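Local coordinates for hydrogenase expression/formation protein HypE (Desulfovibrio vulgaris subsp. vulgaris, PDB 2Z1U), which binds ATP and magnesium and probably acts in the maturation of hydrogenases, at residues F31-P34 with I35-T38; M114-A117 with A118-G122; V250-S253 with V254-C258. All blocks are in the same frame, centred on the assembly; numbering follows the deposited sequence.

Contact 1 of 3, residues F31-P34 with I35-T38. With ATP (adenosine-5'-triphosphate), chain D.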
loop_
_atom_site.group_PDB
_atom_site.type_symbol
_atom_site.label_atom_id
_atom_site.label_comp_id
_atom_site.label_asym_id
_atom_site.label_seq_id
_atom_site.Cartn_x
_atom_site.Cartn_y
_atom_site.Cartn_z
ATOM N N PHE A 31 16.362 6.114 1.290
ATOM C CA PHE A 31 16.003 4.906 0.529
ATOM C C PHE A 31 16.938 4.672 -0.668
ATOM O O PHE A 31 16.965 3.569 -1.235
ATOM C CB PHE A 31 14.534 4.956 0.085
ATOM C CG PHE A 31 13.542 5.124 1.229
ATOM C CD1 PHE A 31 13.888 4.792 2.544
ATOM C CD2 PHE A 31 12.259 5.608 0.982
ATOM C CE1 PHE A 31 12.972 4.954 3.587
ATOM C CE2 PHE A 31 11.338 5.759 2.024
ATOM C CZ PHE A 31 11.698 5.425 3.323
ATOM N N ASP A 32 17.681 5.727 -1.012
ATOM C CA ASP A 32 18.775 5.775 -2.016
ATOM C C ASP A 32 18.895 4.589 -2.970
ATOM O O ASP A 32 19.574 3.604 -2.660
ATOM C CB ASP A 32 20.122 6.005 -1.308
ATOM C CG ASP A 32 21.092 6.825 -2.133
ATOM O OD1 ASP A 32 20.925 6.940 -3.374
ATOM O OD2 ASP A 32 22.040 7.377 -1.525
ATOM N N ASN A 33 18.227 4.701 -4.122
ATOM C CA ASN A 33 18.368 3.741 -5.217
ATOM C C ASN A 33 17.860 4.357 -6.522
ATOM O O ASN A 33 17.008 5.248 -6.484
ATOM C CB ASN A 33 17.679 2.402 -4.883
ATOM C CG ASN A 33 16.159 2.495 -4.878
ATOM O OD1 ASN A 33 15.523 2.353 -5.920
ATOM N ND2 ASN A 33 15.576 2.715 -3.704
ATOM N N PRO A 34 18.384 3.899 -7.677
ATOM C CA PRO A 34 18.070 4.580 -8.940
ATOM C C PRO A 34 16.689 4.255 -9.498
ATOM O O PRO A 34 16.230 4.938 -10.418
ATOM C CB PRO A 34 19.168 4.097 -9.894
ATOM C CG PRO A 34 19.569 2.775 -9.371
ATOM C CD PRO A 34 19.290 2.750 -7.878
ATOM N N ILE A 35 16.036 3.227 -8.949
ATOM C CA ILE A 35 14.646 2.933 -9.314
ATOM C C ILE A 35 13.711 3.981 -8.721
ATOM O O ILE A 35 12.964 4.609 -9.463
ATOM C CB ILE A 35 14.194 1.508 -8.945
ATOM C CG1 ILE A 35 15.127 0.473 -9.593
ATOM C CG2 ILE A 35 12.734 1.289 -9.364
ATOM C CD1 ILE A 35 14.765 -0.994 -9.290
ATOM N N LEU A 36 13.744 4.155 -7.401
ATOM C CA LEU A 36 13.070 5.285 -6.731
ATOM C C LEU A 36 13.480 6.667 -7.289
ATOM O O LEU A 36 12.633 7.555 -7.470
ATOM C CB LEU A 36 13.366 5.266 -5.221
ATOM C CG LEU A 36 12.650 6.335 -4.387
ATOM C CD1 LEU A 36 11.120 6.282 -4.598
ATOM C CD2 LEU A 36 13.010 6.213 -2.921
ATOM N N GLY A 37 14.780 6.839 -7.545
ATOM C CA GLY A 37 15.351 8.141 -7.956
ATOM C C GLY A 37 14.694 8.699 -9.208
ATOM O O GLY A 37 14.687 9.890 -9.456
ATOM N N THR A 38 14.111 7.808 -9.988
ATOM C CA THR A 38 13.420 8.159 -11.209
ATOM C C THR A 38 12.264 9.182 -10.967
ATOM O O THR A 38 11.991 10.043 -11.817
ATOM C CB THR A 38 12.955 6.835 -11.858
ATOM O OG1 THR A 38 13.194 6.865 -13.258
ATOM C CG2 THR A 38 11.539 6.538 -11.561
HETATM P PG ATP D . -0.648 12.175 -6.041
HETATM O O1G ATP D . -0.252 11.377 -4.785
HETATM O O2G ATP D . -0.701 13.648 -5.772
HETATM O O3G ATP D . -1.873 11.640 -6.768
HETATM P PB ATP D . 1.392 10.869 -7.658
HETATM O O1B ATP D . 0.985 9.670 -6.778
HETATM O O2B ATP D . 1.383 10.684 -9.145
HETATM O O3B ATP D . 0.526 12.115 -7.148
HETATM P PA ATP D . 3.399 11.642 -5.791
HETATM O O1A ATP D . 3.353 13.165 -5.702
HETATM O O2A ATP D . 2.621 10.973 -4.693
HETATM O O3A ATP D . 2.924 11.204 -7.296
HETATM O "O5'" ATP D . 4.874 11.103 -5.869
HETATM C "C5'" ATP D . 5.903 11.788 -6.595
HETATM C "C4'" ATP D . 7.122 10.890 -6.583
HETATM O "O4'" ATP D . 7.596 10.852 -5.222
HETATM C "C3'" ATP D . 6.803 9.457 -6.976
HETATM O "O3'" ATP D . 7.908 8.947 -7.748
HETATM C "C2'" ATP D . 6.723 8.694 -5.650
HETATM O "O2'" ATP D . 7.174 7.350 -5.827
HETATM C "C1'" ATP D . 7.672 9.495 -4.737
HETATM N N9 ATP D . 7.259 9.500 -3.308
HETATM C C8 ATP D . 6.262 10.199 -2.747
HETATM N N7 ATP D . 6.204 9.958 -1.416
HETATM C C5 ATP D . 7.167 9.054 -1.157
HETATM C C6 ATP D . 7.657 8.345 0.049
HETATM N N6 ATP D . 7.049 8.554 1.237
HETATM N N1 ATP D . 8.681 7.511 -0.098
HETATM C C2 ATP D . 9.299 7.268 -1.271
HETATM N N3 ATP D . 8.903 7.897 -2.403
HETATM C C4 ATP D . 7.867 8.775 -2.382
#

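Contact 2 of 3, residues M114-A117 with A118-G122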
loop_
_atom_site.group_PDB
_atom_site.type_symbol
_atom_site.label_atom_id
_atom_site.label_comp_id
_atom_site.label_asym_id
_atom_site.label_seq_id
_atom_site.Cartn_x
_atom_site.Cartn_y
_atom_site.Cartn_z
ATOM N N MET A 114 13.446 2.657 8.378
ATOM C CA MET A 114 13.035 1.955 7.157
ATOM C C MET A 114 14.182 1.699 6.197
ATOM O O MET A 114 14.326 0.580 5.704
ATOM C CB MET A 114 11.876 2.671 6.445
ATOM C CG MET A 114 10.627 2.726 7.286
ATOM S SD MET A 114 9.233 3.575 6.550
ATOM C CE MET A 114 8.764 2.481 5.213
ATOM N N GLY A 115 14.993 2.739 5.947
ATOM C CA GLY A 115 16.173 2.645 5.092
ATOM C C GLY A 115 17.100 1.542 5.552
ATOM O O GLY A 115 17.474 0.678 4.770
ATOM N N LYS A 116 17.449 1.576 6.835
ATOM C CA LYS A 116 18.306 0.576 7.468
ATOM C C LYS A 116 17.741 -0.852 7.380
ATOM O O LYS A 116 18.470 -1.813 7.081
ATOM C CB LYS A 116 18.524 0.951 8.939
ATOM C CG LYS A 116 19.713 0.249 9.602
ATOM C CD LYS A 116 19.479 0.084 11.103
ATOM C CE LYS A 116 20.635 -0.632 11.792
ATOM N NZ LYS A 116 20.220 -1.049 13.151
ATOM N N ALA A 117 16.446 -0.994 7.663
ATOM C CA ALA A 117 15.798 -2.294 7.625
ATOM C C ALA A 117 15.776 -2.873 6.201
ATOM O O ALA A 117 16.034 -4.065 5.993
ATOM C CB ALA A 117 14.361 -2.208 8.210
ATOM N N ALA A 118 15.469 -2.029 5.228
ATOM C CA ALA A 118 15.435 -2.455 3.834
ATOM C C ALA A 118 16.824 -2.908 3.344
ATOM O O ALA A 118 16.930 -3.933 2.663
ATOM C CB ALA A 118 14.875 -1.331 2.937
ATOM N N ARG A 119 17.867 -2.150 3.694
ATOM C CA ARG A 119 19.254 -2.526 3.368
ATOM C C ARG A 119 19.610 -3.882 3.939
ATOM O O ARG A 119 20.187 -4.711 3.239
ATOM C CB ARG A 119 20.269 -1.506 3.891
ATOM C CG ARG A 119 20.339 -0.254 3.093
ATOM C CD ARG A 119 21.391 0.707 3.652
ATOM N NE ARG A 119 20.735 2.000 3.770
ATOM C CZ ARG A 119 20.529 2.652 4.907
ATOM N NH1 ARG A 119 20.998 2.183 6.057
ATOM N NH2 ARG A 119 19.874 3.808 4.875
ATOM N N GLU A 120 19.276 -4.085 5.211
ATOM C CA GLU A 120 19.586 -5.332 5.917
ATOM C C GLU A 120 18.843 -6.517 5.327
ATOM O O GLU A 120 19.387 -7.616 5.260
ATOM C CB GLU A 120 19.296 -5.197 7.423
ATOM C CG GLU A 120 20.212 -4.126 8.066
ATOM C CD GLU A 120 20.223 -4.129 9.590
ATOM O OE1 GLU A 120 19.325 -4.758 10.200
ATOM O OE2 GLU A 120 21.141 -3.490 10.170
ATOM N N ALA A 121 17.605 -6.281 4.888
ATOM C CA ALA A 121 16.822 -7.303 4.206
ATOM C C ALA A 121 17.196 -7.531 2.734
ATOM O O ALA A 121 16.696 -8.475 2.116
ATOM C CB ALA A 121 15.297 -7.028 4.364
ATOM N N GLY A 122 18.047 -6.675 2.163
ATOM C CA GLY A 122 18.441 -6.820 0.756
ATOM C C GLY A 122 17.323 -6.426 -0.201
ATOM O O GLY A 122 17.181 -6.993 -1.281
#

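Contact 3 of 3, residues V250-S253 with V254-C258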
loop_
_atom_site.group_PDB
_atom_site.type_symbol
_atom_site.label_atom_id
_atom_site.label_comp_id
_atom_site.label_asym_id
_atom_site.label_seq_id
_atom_site.Cartn_x
_atom_site.Cartn_y
_atom_site.Cartn_z
ATOM N N VAL A 250 8.410 -19.367 25.681
ATOM C CA VAL A 250 7.940 -18.066 26.156
ATOM C C VAL A 250 8.928 -17.731 27.255
ATOM O O VAL A 250 9.109 -18.526 28.184
ATOM C CB VAL A 250 6.469 -18.117 26.749
ATOM C CG1 VAL A 250 6.019 -16.729 27.217
ATOM C CG2 VAL A 250 5.454 -18.640 25.732
ATOM N N ARG A 251 9.606 -16.593 27.119
ATOM C CA ARG A 251 10.633 -16.160 28.078
ATOM C C ARG A 251 9.995 -15.985 29.445
ATOM O O ARG A 251 8.867 -15.507 29.533
ATOM C CB ARG A 251 11.243 -14.824 27.634
ATOM C CG ARG A 251 12.066 -14.899 26.377
ATOM C CD ARG A 251 12.431 -13.507 25.858
ATOM N NE ARG A 251 13.837 -13.497 25.474
ATOM C CZ ARG A 251 14.296 -13.729 24.249
ATOM N NH1 ARG A 251 13.463 -13.958 23.234
ATOM N NH2 ARG A 251 15.607 -13.708 24.041
ATOM N N GLU A 252 10.717 -16.377 30.503
ATOM C CA GLU A 252 10.232 -16.234 31.883
ATOM C C GLU A 252 9.689 -14.826 32.148
ATOM O O GLU A 252 8.605 -14.664 32.702
ATOM C CB GLU A 252 11.350 -16.582 32.884
ATOM C CG GLU A 252 10.895 -16.813 34.323
ATOM C CD GLU A 252 12.071 -17.051 35.272
ATOM O OE1 GLU A 252 13.230 -17.106 34.792
ATOM O OE2 GLU A 252 11.843 -17.176 36.494
ATOM N N SER A 253 10.452 -13.823 31.720
ATOM C CA SER A 253 10.096 -12.414 31.867
ATOM C C SER A 253 8.827 -12.042 31.095
ATOM O O SER A 253 8.062 -11.181 31.534
ATOM C CB SER A 253 11.257 -11.552 31.386
ATOM O OG SER A 253 11.446 -11.754 29.991
ATOM N N VAL A 254 8.617 -12.688 29.949
ATOM C CA VAL A 254 7.394 -12.500 29.153
ATOM C C VAL A 254 6.197 -13.197 29.832
ATOM O O VAL A 254 5.131 -12.598 29.968
ATOM C CB VAL A 254 7.579 -12.971 27.684
ATOM C CG1 VAL A 254 6.243 -13.017 26.941
ATOM C CG2 VAL A 254 8.580 -12.057 26.946
ATOM N N ARG A 255 6.389 -14.445 30.269
ATOM C CA ARG A 255 5.365 -15.164 31.045
ATOM C C ARG A 255 4.913 -14.344 32.245
ATOM O O ARG A 255 3.709 -14.172 32.466
ATOM C CB ARG A 255 5.871 -16.528 31.533
ATOM C CG ARG A 255 5.893 -17.604 30.468
ATOM C CD ARG A 255 5.912 -19.020 31.043
ATOM N NE ARG A 255 6.087 -20.015 29.979
ATOM C CZ ARG A 255 5.095 -20.495 29.227
ATOM N NH1 ARG A 255 3.845 -20.080 29.407
ATOM N NH2 ARG A 255 5.358 -21.390 28.279
ATOM N N ASN A 256 5.887 -13.839 33.003
ATOM C CA ASN A 256 5.624 -13.040 34.200
ATOM C C ASN A 256 4.950 -11.700 33.903
ATOM O O ASN A 256 4.058 -11.272 34.639
ATOM C CB ASN A 256 6.907 -12.840 35.011
ATOM C CG ASN A 256 7.407 -14.131 35.638
ATOM O OD1 ASN A 256 6.626 -15.053 35.915
ATOM N ND2 ASN A 256 8.718 -14.203 35.876
ATOM N N GLY A 257 5.365 -11.050 32.820
ATOM C CA GLY A 257 4.736 -9.818 32.396
ATOM C C GLY A 257 3.323 -10.062 31.903
ATOM O O GLY A 257 2.435 -9.233 32.116
ATOM N N CYS A 258 3.109 -11.198 31.241
ATOM C CA CYS A 258 1.786 -11.517 30.698
ATOM C C CYS A 258 0.777 -11.835 31.799
ATOM O O CYS A 258 -0.390 -11.467 31.693
ATOM C CB CYS A 258 1.844 -12.665 29.693
ATOM S SG CYS A 258 2.517 -12.199 28.079
#

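Contact 1 of 3, residues F31-P34 with I35-T38
N33 and L36 meet side chain to side chain at about a right angle. F31 packs obliquely on the outer CD2 branch of L36, while N33 lies against its CB. N33 is the N-cap of the short helix 34-37. Its CG sits between the backbone N and the carbonyl carbon (chi1 71°), which swings OD1 over the first turn. OD1 accepts from L36 N at 2.9 Å in a nearly straight bond, with the donor above the amide plane. A second, weak bond comes to OD1 from I35 N at 3.2 Å. The other end of the amide reaches back: N33 ND2 donates to F31 O at 3.0 Å, with that oxygen close to the amide plane. ND2 also bonds I125 O of strand 124-133, so the amide is held at both ends and its rotation is fixed. The backbone closes the turn through G37 N and N33 O at 2.9 Å.

L36 has CG anti to the backbone N (chi1 -176°). One branch, CD2, lies 3.6 Å from F31 CB, near the plane of the ring. The other, CD1, lies 3.5 Å from ATP N3. The F31 ring turns its edge to the adenine, with CE2 3.8 Å from ATP N1. The nucleobase is therefore met here by carbon, through van der Waals contact, while the N33 amide ties the helix start to strand 124-133.

Contact 2 of 3, residues M114-A117 with A118-G122
R119 turns its CG anti to the carbonyl carbon (chi1 -76°), and a bend at chi3 (-131°) folds its guanidinium back over G115 and K116. This is the last part of helix 104-121, the helix of the beta-alpha-beta unit between strands 87-99 and 124-133. G115 O lies under the centre of the guanidinium face, 3.6 Å from R119 CZ. The K116 backbone lies under the same face, its N toward the rim and its CA 3.4 Å from R119 NH1. The group thus lies flat on the helix backbone. R119 NH2 has a further partner, H30 O at the end of helix 17-31.

K116 and E120 sit one turn apart on the exposed side. The lysine chain is extended and crosses the glutamate obliquely. K116 CE comes to 3.3 Å from E120 OE2, while K116 NZ stays 4.0 Å away, a long salt bridge. The charge pairing is therefore loose.

The buried side carries small residues and M114. A117 packs on V75 and H76 of helix 70-83, and M114 reaches C94 and F96 of strand 87-99. Regular i to i+4 bonds run through the turn, from A118 N on M114 O at 2.9 Å to A121 N on A117 O at 2.9 Å. G122 then leaves the helix with positive phi in a Schellman motif, its N 3.1 Å from R119 O.

Contact 3 of 3, residues V250-S253 with V254-C258
V254 meets V250 at about a right angle, with V254 CG1 3.7 Å from V250 CG1. Its second branch, CG2, lies 3.9 Å from R251 CB. V254 N makes a weak bond to the carbonyl of R251, the N-cap residue of helix 252-260. R255 N makes the stronger one, 2.8 Å to R251 O and nearly straight.

The R255 side chain turns back toward V250. With its CG anti to the carbonyl carbon (chi1 -77°), that atom packs 3.4 Å from V250 CG1. The guanidinium then lays one face over V250 CB, 3.7 Å from CZ of R255. This is apolar packing against a flat charged group.

N256 points the same way as E252 and lies beside it, with the amide and carboxylate planes 61° apart. N256 N bonds E252 O at 2.9 Å. G257 N follows with S253 O at 3.0 Å. C258 continues the helix through its N to V254 O.

In the first turn, S253 OG bonds D193 OD2, outside the helix. V254 rests on D176 and C258 on L179, both of helix 176-184, while V250 packs against P265 in a loop.

How the contacts relate
The contacts follow one another along the chain in the order 1, 2, 3. Contacts 1 and 2 are neighbours, with centres about 14 Å apart. They touch where the F31 ring, through CE1, packs on M114 CB and G115 N. Contact 1 lies at the ATP, next to strand 124-133. Contact 2 lies on the helix that leads into that strand. Contact 1 thus touches the nucleotide directly, and contact 2 lies behind it, the M114 side chain about 7 Å from the ATP. Contact 3 is in the C-terminal AIR synthase-related domain. Its centre is about 43 Å from that of contact 1 and 30 Å from that of contact 2. It is a local helix start away from the ATP and magnesium sites. T222 and R223 of the second subunit complete the ATP site beside contact 1.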